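Local atomic coordinates of 1,4-dihydroxy-2-naphthoyl-CoA hydrolase (Prochlorococcus marinus, PDB entry 2HX5), a protein that probably hydrolyses 1,4-dihydroxy-2-naphthoyl-CoA to 1,4-dihydroxy-2-naphthoate and coenzyme A, a step of phylloquinone (vitamin K1) biosynthesis. Residues A[12-17]-A[31-36]; A[84-89]-A[106-111]; A[99-104]-A[115-120]. One frame throughout, in Å; residues are numbered along the deposited sequence. Where two conformers were deposited one is given.

Interaction 1. Residues A[12-17]-A[31-36]; sequences RVVRFG and FRWCHE
Arg12 NH1 is gripped twice: its N-H runs almost straight (168°) to Glu36 OE1 at 2.9 Å, as a salt bridge, and a water accepting from it at 2.7 Å carries the link on to the backbone Trp33 O. Both partners lie in the guanidinium plane, whereas the carboxylate is met from above its own plane. A second water joins Arg12 NH2 to the same Glu36 OE1. Glu36 OE2 takes Arg32 NH1 at 3.0 Å, one helical turn back, completing a salt-bridge network in which one carboxylate serves two arginines and probably offsets the repulsion between Arg12 NH2 and Arg32 NH1, 3.6 Å apart. Arg32 NH2 is held elsewhere, by Gln29 and Asp18. The Arg12 guanidinium also lies flat on the Trp33 indole, planes 11° apart; CZ is 3.3 Å from Trp33 CD1, over the five-membered ring, a cation-pi contact, and Arg12 CD adds a CH-pi touch. Arg12 CG sits in the crowded position between N and the carbonyl carbon (chi1 75°), and the chain bends at chi3. An alanine here would remove stack and salt bridge and would probably loosen helix 29-45 on this strand. Val14 CG2 meets Trp33 CH2 at 3.7 Å. Through Arg12 and Val14, Trp33 packs helix 29-45, the long central helix of the hot-dog fold, against the end of strand 9-13 and the following loop, and also on Leu86 of strand 85-96 and Phe106 of strand 99-108.

Interaction 2. Residues A[84-89]-A[106-111]; sequences DALAME and FRCEEQ
Two successive glutamates, Glu109 and Glu110, carry positive phi angles (51° and 69°) in a type I' turn from Cys108 to Gln111 that leads from strand 99-108 into strand 111-124. Arg107 NH1 reaches the turn and donates to Glu110 O at 3.0 Å, from above the carbonyl plane, while its NE goes to Glu105. Across the strands, Ala87 and Arg107 form a hydrogen-bonded pair: Arg107 N meets Ala87 O at 2.8 Å and Ala87 N meets Arg107 O at 2.9 Å. Met88, deposited as selenomethionine, pairs with Phe106 without such bonds; the two side chains run alongside each other, and SE approaches Phe106 CE2 obliquely at 3.6 Å, a Met-aromatic contact. Leu86 straddles two neighbours, CD1 at Phe106 CD2 (3.9 Å) and CD2 at Cys108 CB (3.8 Å). Cys108 SG rests against the carboxylate of Asp84, which is salt-bridged to Arg57 of the second subunit. One water spans Asp84 OD1 and Glu109 OE2, and another Ala85 O and Glu109 N. Phe106 and Leu86 touch Trp33 of helix 29-45, the usual arrangement of the hot-dog fold, where an antiparallel sheet wraps a long central helix.

Interaction 3. Residues A[99-104]-A[115-120]; sequences SFQVHF and HALIRH
Phe100 lays CZ over one face of the His120 imidazole, 3.6 Å from His120 CD2; the two planes differ by only 8°, but the rings are offset and share little area. His120 CB in turn sits over the phenyl face in a CH-pi contact. Phe100 CG sits between the backbone N and the carbonyl carbon, the crowded position (chi1 71°), and a hydrogen bond from His120 ND1 to Leu67 O probably helps fix the rotation of the imidazole. Beside this pair His120 O accepts from both Phe100 N and Ser99 OG, the hydroxyl donating from above the carbonyl plane at 2.8 Å. Paired backbone bonds recur at Phe100-His120, Val102-Ile118 and Phe104-Ala116, making the antiparallel hairpin 99-108/111-124 in the middle of the hot-dog sheet. Its Phe104, Ala116 and Ile118 face packs on Cys34 of helix 29-45; Phe104 CE1 touches Ile118 CG1 at 3.8 Å, while Phe100 reaches helix 135-143. On the other face, Gln101 and Arg119 run side by side. Arg119 grips Gln101 OE1 side-on with two nitrogens, NE at 2.9 Å nearly along the C=O axis and NH2 at a longer 3.3 Å, the oxygen in the guanidinium plane. Leu117 CD1 lies against the Gln101 amide, 3.9 Å from NE2, and at the edge of the His103 imidazole. Further along, His103 NE2 comes 4.0 Å from His115 CB, the two rings tilted 25° and scarcely overlapping.

All three contacts reach one sheet; helix 29-45 belongs to interaction 1 and is touched by side chains of the other two. Interaction 1 sets this helix on strand 9-13, and its chemistry is a hydrated salt-bridge network laid on an aromatic ring. Interactions 2 and 3 bind strand to strand and share strand 99-108: interaction 2 pairs its end with 85-96, interaction 3 its beginning with 111-124. Interaction 1 meets interaction 2 through a probable hydrogen bond from Leu86 N to Arg12 O and Trp33 on Leu86, and interaction 3 through Cys34. Interaction 3 is nearest the chain's centre, its helix-side face buried and its other face, mostly polar, partly exposed; interaction 2, further out, ends in an exposed turn. Interactions 1 and 2 both touch the second subunit.

Interaction 1. Residues A[12-17]-A[31-36]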
loop_
_atom_site.group_PDB
_atom_site.type_symbol
_atom_site.label_atom_id
_atom_site.label_comp_id
_atom_site.label_asym_id
_atom_site.label_seq_id
_atom_site.Cartn_x
_atom_site.Cartn_y
_atom_site.Cartn_z
ATOM N N ARG A 12 -15.180 10.097 0.978
ATOM C CA ARG A 12 -14.753 8.736 0.669
ATOM C C ARG A 12 -15.220 7.747 1.717
ATOM O O ARG A 12 -15.546 8.065 2.860
ATOM C CB ARG A 12 -13.248 8.630 0.483
ATOM C CG ARG A 12 -12.436 8.677 1.764
ATOM C CD ARG A 12 -10.928 8.553 1.464
ATOM N NE ARG A 12 -10.523 7.292 0.861
ATOM C CZ ARG A 12 -9.742 7.136 -0.245
ATOM N NH1 ARG A 12 -9.279 8.123 -0.995
ATOM N NH2 ARG A 12 -9.409 5.916 -0.579
ATOM N N VAL A 13 -15.219 6.501 1.282
ATOM C CA VAL A 13 -15.649 5.391 2.111
ATOM C C VAL A 13 -14.410 4.530 2.407
ATOM O O VAL A 13 -13.612 4.185 1.504
ATOM C CB VAL A 13 -16.741 4.505 1.432
ATOM C CG1 VAL A 13 -17.221 3.425 2.379
ATOM C CG2 VAL A 13 -17.890 5.427 0.906
ATOM N N VAL A 14 -14.245 4.229 3.694
ATOM C CA VAL A 14 -13.158 3.405 4.200
ATOM C C VAL A 14 -13.376 1.945 3.695
ATOM O O VAL A 14 -14.454 1.402 3.830
ATOM C CB VAL A 14 -13.082 3.428 5.754
ATOM C CG1 VAL A 14 -11.925 2.587 6.244
ATOM C CG2 VAL A 14 -13.001 4.898 6.276
ATOM N N ARG A 15 -12.352 1.331 3.089
ATOM C CA ARG A 15 -12.484 -0.005 2.539
ATOM C C ARG A 15 -11.711 -1.022 3.394
ATOM O O ARG A 15 -10.871 -0.636 4.246
ATOM C CB ARG A 15 -11.998 -0.006 1.099
ATOM C CG ARG A 15 -12.832 0.903 0.183
ATOM C CD ARG A 15 -14.270 0.516 0.107
ATOM N NE ARG A 15 -15.078 1.368 -0.818
ATOM C CZ ARG A 15 -16.401 1.449 -0.772
ATOM N NH1 ARG A 15 -17.149 0.733 0.049
ATOM N NH2 ARG A 15 -17.019 2.233 -1.622
ATOM N N PHE A 16 -12.053 -2.281 3.202
ATOM C CA PHE A 16 -11.618 -3.358 4.083
ATOM C C PHE A 16 -10.071 -3.421 4.142
ATOM O O PHE A 16 -9.469 -3.583 5.217
ATOM C CB PHE A 16 -12.189 -4.670 3.611
ATOM C CG PHE A 16 -11.905 -5.787 4.489
ATOM C CD1 PHE A 16 -12.372 -5.774 5.798
ATOM C CD2 PHE A 16 -11.241 -6.871 4.037
ATOM C CE1 PHE A 16 -12.112 -6.840 6.618
ATOM C CE2 PHE A 16 -11.019 -7.972 4.881
ATOM C CZ PHE A 16 -11.446 -7.924 6.124
ATOM N N GLY A 17 -9.394 -3.312 2.998
ATOM C CA GLY A 17 -7.932 -3.352 2.917
ATOM C C GLY A 17 -7.228 -2.192 3.579
ATOM O O GLY A 17 -5.990 -2.248 3.743
ATOM N N PHE A 31 -2.675 9.303 5.061
ATOM C CA PHE A 31 -1.879 10.165 4.170
ATOM C C PHE A 31 -2.120 9.920 2.725
ATOM O O PHE A 31 -2.113 10.836 1.902
ATOM C CB PHE A 31 -0.394 10.000 4.528
ATOM C CG PHE A 31 -0.013 10.559 5.865
ATOM C CD1 PHE A 31 -0.005 11.937 6.088
ATOM C CD2 PHE A 31 0.322 9.710 6.882
ATOM C CE1 PHE A 31 0.315 12.450 7.309
ATOM C CE2 PHE A 31 0.637 10.220 8.124
ATOM C CZ PHE A 31 0.664 11.605 8.312
ATOM N N ARG A 32 -2.299 8.642 2.374
ATOM C CA ARG A 32 -2.709 8.317 1.007
ATOM C C ARG A 32 -4.045 8.986 0.653
ATOM O O ARG A 32 -4.262 9.578 -0.406
ATOM C CB ARG A 32 -2.839 6.787 0.777
ATOM C CG ARG A 32 -3.386 6.488 -0.616
ATOM C CD ARG A 32 -3.297 4.983 -0.845
ATOM N NE ARG A 32 -4.257 4.238 -0.025
ATOM C CZ ARG A 32 -5.534 4.049 -0.315
ATOM N NH1 ARG A 32 -6.131 4.554 -1.380
ATOM N NH2 ARG A 32 -6.274 3.340 0.508
ATOM N N TRP A 33 -4.984 8.896 1.581
ATOM C CA TRP A 33 -6.285 9.536 1.358
ATOM C C TRP A 33 -6.154 11.049 1.164
ATOM O O TRP A 33 -6.866 11.681 0.364
ATOM C CB TRP A 33 -7.260 9.276 2.501
ATOM C CG TRP A 33 -7.586 7.802 2.727
ATOM C CD1 TRP A 33 -7.258 6.748 1.955
ATOM C CD2 TRP A 33 -8.211 7.273 3.875
ATOM N NE1 TRP A 33 -7.702 5.579 2.528
ATOM C CE2 TRP A 33 -8.288 5.869 3.719
ATOM C CE3 TRP A 33 -8.742 7.858 5.029
ATOM C CZ2 TRP A 33 -8.855 5.039 4.692
ATOM C CZ3 TRP A 33 -9.315 7.038 5.964
ATOM C CH2 TRP A 33 -9.371 5.643 5.792
ATOM N N CYS A 34 -5.275 11.664 1.953
ATOM C CA CYS A 34 -5.029 13.098 1.774
ATOM C C CYS A 34 -4.499 13.432 0.402
ATOM O O CYS A 34 -5.030 14.275 -0.321
ATOM C CB CYS A 34 -4.038 13.578 2.809
ATOM S SG CYS A 34 -4.595 13.645 4.540
ATOM N N HIS A 35 -3.476 12.703 -0.017
ATOM C CA HIS A 35 -2.871 12.972 -1.300
ATOM C C HIS A 35 -3.878 12.768 -2.421
ATOM O O HIS A 35 -4.020 13.583 -3.352
ATOM C CB HIS A 35 -1.618 12.138 -1.500
ATOM C CG HIS A 35 -0.726 12.559 -2.642
ATOM N ND1 HIS A 35 -1.079 12.453 -3.977
ATOM C CD2 HIS A 35 0.540 13.036 -2.617
ATOM C CE1 HIS A 35 -0.038 12.840 -4.711
ATOM N NE2 HIS A 35 0.928 13.239 -3.912
ATOM N N GLU A 36 -4.617 11.657 -2.333
ATOM C CA GLU A 36 -5.636 11.422 -3.366
ATOM C C GLU A 36 -6.720 12.489 -3.367
ATOM O O GLU A 36 -7.206 12.876 -4.424
ATOM C CB GLU A 36 -6.309 10.067 -3.163
ATOM C CG GLU A 36 -5.409 8.872 -3.346
ATOM C CD GLU A 36 -6.075 7.501 -3.288
ATOM O OE1 GLU A 36 -7.302 7.485 -3.089
ATOM O OE2 GLU A 36 -5.358 6.497 -3.480
HETATM O O HOH W 1 -8.266 4.890 -3.247
HETATM O O HOH W 2 -8.800 3.897 -3.186
HETATM O O HOH W 3 -9.112 2.862 -0.115
HETATM O O HOH W 4 -9.483 10.805 -0.696
#

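Interaction 2. Residues A[84-89]-A[106-111]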
loop_
_atom_site.group_PDB
_atom_site.type_symbol
_atom_site.label_atom_id
_atom_site.label_comp_id
_atom_site.label_asym_id
_atom_site.label_seq_id
_atom_site.Cartn_x
_atom_site.Cartn_y
_atom_site.Cartn_z
ATOM N N ASP A 84 -16.992 3.187 6.974
ATOM C CA ASP A 84 -17.248 4.584 7.379
ATOM C C ASP A 84 -17.261 5.493 6.160
ATOM O O ASP A 84 -16.397 5.373 5.294
ATOM C CB ASP A 84 -16.233 5.113 8.369
ATOM C CG ASP A 84 -16.443 4.640 9.810
ATOM O OD1 ASP A 84 -17.507 4.082 10.168
ATOM O OD2 ASP A 84 -15.511 4.842 10.614
ATOM N N ALA A 85 -18.275 6.379 6.090
ATOM C CA ALA A 85 -18.343 7.429 5.115
ATOM C C ALA A 85 -17.644 8.619 5.757
ATOM O O ALA A 85 -18.103 9.124 6.801
ATOM C CB ALA A 85 -19.821 7.781 4.818
ATOM N N LEU A 86 -16.557 9.072 5.158
ATOM C CA LEU A 86 -15.823 10.197 5.691
ATOM C C LEU A 86 -16.027 11.446 4.838
ATOM O O LEU A 86 -15.882 11.409 3.592
ATOM C CB LEU A 86 -14.316 9.901 5.745
ATOM C CG LEU A 86 -13.901 8.676 6.545
ATOM C CD1 LEU A 86 -12.364 8.559 6.420
ATOM C CD2 LEU A 86 -14.350 8.722 7.987
ATOM N N ALA A 87 -16.330 12.550 5.502
ATOM C CA ALA A 87 -16.471 13.861 4.881
ATOM C C ALA A 87 -15.100 14.512 5.028
ATOM O O ALA A 87 -14.587 14.575 6.154
ATOM C CB ALA A 87 -17.574 14.622 5.601
HETATM N N MSE A 88 -14.467 14.887 3.939
HETATM C CA MSE A 88 -13.134 15.465 3.938
HETATM C C MSE A 88 -13.210 16.931 3.572
HETATM O O MSE A 88 -13.810 17.289 2.585
HETATM C CB MSE A 88 -12.265 14.759 2.934
HETATM C CG MSE A 88 -12.049 13.255 3.292
HETATM SE SE MSE A 88 -10.880 12.353 2.067
HETATM C CE MSE A 88 -12.105 12.269 0.509
ATOM N N GLU A 89 -12.661 17.794 4.405
ATOM C CA GLU A 89 -12.614 19.202 4.084
ATOM C C GLU A 89 -11.174 19.635 3.936
ATOM O O GLU A 89 -10.345 19.405 4.826
ATOM C CB GLU A 89 -13.257 20.024 5.181
ATOM C CG GLU A 89 -13.122 21.518 4.891
ATOM C CD GLU A 89 -14.167 22.403 5.577
ATOM O OE1 GLU A 89 -14.964 21.882 6.419
ATOM O OE2 GLU A 89 -14.163 23.621 5.230
ATOM N N PHE A 106 -11.052 15.161 8.589
ATOM C CA PHE A 106 -11.876 13.988 8.288
ATOM C C PHE A 106 -12.952 13.883 9.318
ATOM O O PHE A 106 -12.630 13.808 10.530
ATOM C CB PHE A 106 -11.031 12.726 8.379
ATOM C CG PHE A 106 -9.987 12.618 7.314
ATOM C CD1 PHE A 106 -8.790 13.281 7.466
ATOM C CD2 PHE A 106 -10.183 11.828 6.165
ATOM C CE1 PHE A 106 -7.820 13.207 6.493
ATOM C CE2 PHE A 106 -9.195 11.722 5.189
ATOM C CZ PHE A 106 -8.011 12.430 5.344
ATOM N N ARG A 107 -14.220 13.923 8.890
ATOM C CA ARG A 107 -15.338 13.810 9.814
ATOM C C ARG A 107 -16.095 12.514 9.533
ATOM O O ARG A 107 -16.166 12.063 8.399
ATOM C CB ARG A 107 -16.313 14.992 9.682
ATOM C CG ARG A 107 -15.873 16.253 10.402
ATOM C CD ARG A 107 -16.886 17.408 10.311
ATOM N NE ARG A 107 -16.285 18.680 10.745
ATOM C CZ ARG A 107 -16.349 19.191 11.969
ATOM N NH1 ARG A 107 -17.052 18.598 12.931
ATOM N NH2 ARG A 107 -15.734 20.352 12.223
ATOM N N CYS A 108 -16.648 11.911 10.575
ATOM C CA CYS A 108 -17.532 10.782 10.431
ATOM C C CYS A 108 -18.626 11.016 11.441
ATOM O O CYS A 108 -18.334 11.285 12.606
ATOM C CB CYS A 108 -16.801 9.517 10.751
ATOM S SG CYS A 108 -17.795 8.034 10.485
ATOM N N GLU A 109 -19.865 10.945 10.959
ATOM C CA GLU A 109 -21.059 11.246 11.759
ATOM C C GLU A 109 -20.864 12.598 12.439
ATOM O O GLU A 109 -21.037 12.746 13.644
ATOM C CB GLU A 109 -21.312 10.092 12.729
ATOM C CG GLU A 109 -21.751 8.824 11.973
ATOM C CD GLU A 109 -21.795 7.554 12.827
ATOM O OE1 GLU A 109 -22.107 7.638 14.039
ATOM O OE2 GLU A 109 -21.515 6.463 12.274
ATOM N N GLU A 110 -20.424 13.567 11.633
ATOM C CA GLU A 110 -20.245 14.960 12.067
ATOM C C GLU A 110 -19.123 15.252 13.063
ATOM O O GLU A 110 -18.957 16.395 13.432
ATOM C CB GLU A 110 -21.560 15.502 12.684
ATOM C CG GLU A 110 -22.799 15.294 11.841
ATOM C CD GLU A 110 -22.710 16.002 10.515
ATOM O OE1 GLU A 110 -21.847 16.899 10.368
ATOM O OE2 GLU A 110 -23.511 15.666 9.617
ATOM N N GLN A 111 -18.365 14.249 13.497
ATOM C CA GLN A 111 -17.334 14.443 14.494
ATOM C C GLN A 111 -15.962 14.316 13.823
ATOM O O GLN A 111 -15.816 13.524 12.933
ATOM C CB GLN A 111 -17.473 13.390 15.548
ATOM C CG GLN A 111 -18.806 13.554 16.330
ATOM C CD GLN A 111 -18.776 12.865 17.674
ATOM O OE1 GLN A 111 -19.438 11.833 17.879
ATOM N NE2 GLN A 111 -18.002 13.432 18.612
HETATM O O HOH W 5 -20.442 4.718 9.906
HETATM O O HOH W 6 -20.634 9.700 8.593
#

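Interaction 3. Residues A[99-104]-A[115-120]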
loop_
_atom_site.group_PDB
_atom_site.type_symbol
_atom_site.label_atom_id
_atom_site.label_comp_id
_atom_site.label_asym_id
_atom_site.label_seq_id
_atom_site.Cartn_x
_atom_site.Cartn_y
_atom_site.Cartn_z
ATOM N N SER A 99 5.803 27.709 -2.320
ATOM C CA SER A 99 5.389 26.662 -1.394
ATOM C C SER A 99 3.949 26.858 -0.957
ATOM O O SER A 99 3.447 27.991 -0.834
ATOM C CB SER A 99 6.308 26.715 -0.178
ATOM O OG SER A 99 5.990 25.801 0.848
ATOM N N PHE A 100 3.315 25.745 -0.609
ATOM C CA PHE A 100 1.967 25.748 -0.085
ATOM C C PHE A 100 1.780 24.545 0.853
ATOM O O PHE A 100 2.569 23.572 0.817
ATOM C CB PHE A 100 0.910 25.763 -1.204
ATOM C CG PHE A 100 0.785 24.481 -1.970
ATOM C CD1 PHE A 100 1.647 24.194 -3.014
ATOM C CD2 PHE A 100 -0.195 23.554 -1.640
ATOM C CE1 PHE A 100 1.569 23.013 -3.713
ATOM C CE2 PHE A 100 -0.286 22.359 -2.339
ATOM C CZ PHE A 100 0.612 22.107 -3.387
ATOM N N GLN A 101 0.762 24.614 1.678
ATOM C CA GLN A 101 0.341 23.432 2.452
ATOM C C GLN A 101 -1.171 23.286 2.342
ATOM O O GLN A 101 -1.869 24.198 1.917
ATOM C CB GLN A 101 0.862 23.527 3.870
ATOM C CG GLN A 101 0.385 24.648 4.647
ATOM C CD GLN A 101 1.114 24.796 5.987
ATOM O OE1 GLN A 101 2.260 24.304 6.211
ATOM N NE2 GLN A 101 0.436 25.422 6.888
ATOM N N VAL A 102 -1.624 22.063 2.623
ATOM C CA VAL A 102 -3.019 21.703 2.650
ATOM C C VAL A 102 -3.306 21.040 3.973
ATOM O O VAL A 102 -2.608 20.112 4.336
ATOM C CB VAL A 102 -3.435 20.782 1.475
ATOM C CG1 VAL A 102 -4.916 20.612 1.478
ATOM C CG2 VAL A 102 -2.897 21.342 0.118
ATOM N N HIS A 103 -4.359 21.514 4.623
ATOM C CA HIS A 103 -4.896 20.920 5.831
ATOM C C HIS A 103 -6.112 20.078 5.433
ATOM O O HIS A 103 -6.950 20.515 4.607
ATOM C CB HIS A 103 -5.274 21.999 6.850
ATOM C CG HIS A 103 -5.771 21.477 8.150
ATOM N ND1 HIS A 103 -7.112 21.262 8.359
ATOM C CD2 HIS A 103 -5.138 21.207 9.329
ATOM C CE1 HIS A 103 -7.294 20.874 9.612
ATOM N NE2 HIS A 103 -6.108 20.829 10.219
ATOM N N PHE A 104 -6.245 18.885 6.021
ATOM C CA PHE A 104 -7.284 17.953 5.710
ATOM C C PHE A 104 -7.987 17.624 7.001
ATOM O O PHE A 104 -7.350 17.158 7.965
ATOM C CB PHE A 104 -6.667 16.668 5.155
ATOM C CG PHE A 104 -5.805 16.862 3.923
ATOM C CD1 PHE A 104 -4.477 17.215 4.003
ATOM C CD2 PHE A 104 -6.372 16.693 2.657
ATOM C CE1 PHE A 104 -3.698 17.383 2.874
ATOM C CE2 PHE A 104 -5.592 16.847 1.554
ATOM C CZ PHE A 104 -4.248 17.187 1.662
ATOM N N HIS A 115 -7.110 14.667 11.518
ATOM C CA HIS A 115 -6.771 15.749 10.644
ATOM C C HIS A 115 -5.291 15.650 10.295
ATOM O O HIS A 115 -4.537 14.991 11.016
ATOM C CB HIS A 115 -7.111 17.117 11.230
ATOM C CG HIS A 115 -6.497 17.391 12.557
ATOM N ND1 HIS A 115 -5.202 17.839 12.695
ATOM C CD2 HIS A 115 -7.011 17.327 13.805
ATOM C CE1 HIS A 115 -4.962 18.060 13.984
ATOM N NE2 HIS A 115 -6.036 17.737 14.672
ATOM N N ALA A 116 -4.892 16.250 9.183
ATOM C CA ALA A 116 -3.541 16.117 8.683
ATOM C C ALA A 116 -3.137 17.383 7.982
ATOM O O ALA A 116 -3.959 18.204 7.578
ATOM C CB ALA A 116 -3.433 14.964 7.711
ATOM N N LEU A 117 -1.838 17.541 7.773
ATOM C CA LEU A 117 -1.267 18.713 7.120
ATOM C C LEU A 117 -0.145 18.208 6.231
ATOM O O LEU A 117 0.688 17.408 6.686
ATOM C CB LEU A 117 -0.717 19.681 8.176
ATOM C CG LEU A 117 -0.119 20.949 7.636
ATOM C CD1 LEU A 117 -1.235 21.951 7.238
ATOM C CD2 LEU A 117 0.741 21.690 8.732
ATOM N N ILE A 118 -0.078 18.637 4.973
ATOM C CA ILE A 118 0.942 18.262 4.011
ATOM C C ILE A 118 1.505 19.538 3.432
ATOM O O ILE A 118 0.744 20.372 2.943
ATOM C CB ILE A 118 0.387 17.375 2.895
ATOM C CG1 ILE A 118 -0.141 16.059 3.448
ATOM C CG2 ILE A 118 1.509 17.050 1.865
ATOM C CD1 ILE A 118 -0.660 15.064 2.380
ATOM N N ARG A 119 2.827 19.720 3.495
ATOM C CA ARG A 119 3.527 20.883 2.940
ATOM C C ARG A 119 4.399 20.518 1.780
ATOM O O ARG A 119 5.176 19.585 1.859
ATOM C CB ARG A 119 4.370 21.523 4.052
ATOM C CG ARG A 119 5.018 22.832 3.673
ATOM C CD ARG A 119 5.861 23.426 4.845
ATOM N NE ARG A 119 5.054 23.536 6.047
ATOM C CZ ARG A 119 5.413 23.120 7.282
ATOM N NH1 ARG A 119 6.645 22.666 7.575
ATOM N NH2 ARG A 119 4.532 23.160 8.264
ATOM N N HIS A 120 4.252 21.293 0.686
ATOM C CA HIS A 120 4.958 21.090 -0.556
ATOM C C HIS A 120 5.880 22.232 -0.889
ATOM O O HIS A 120 5.547 23.391 -0.591
ATOM C CB HIS A 120 3.948 21.023 -1.719
ATOM C CG HIS A 120 2.939 19.908 -1.649
ATOM N ND1 HIS A 120 3.008 18.779 -2.452
ATOM C CD2 HIS A 120 1.800 19.794 -0.910
ATOM C CE1 HIS A 120 1.961 18.000 -2.150
ATOM N NE2 HIS A 120 1.200 18.611 -1.261
#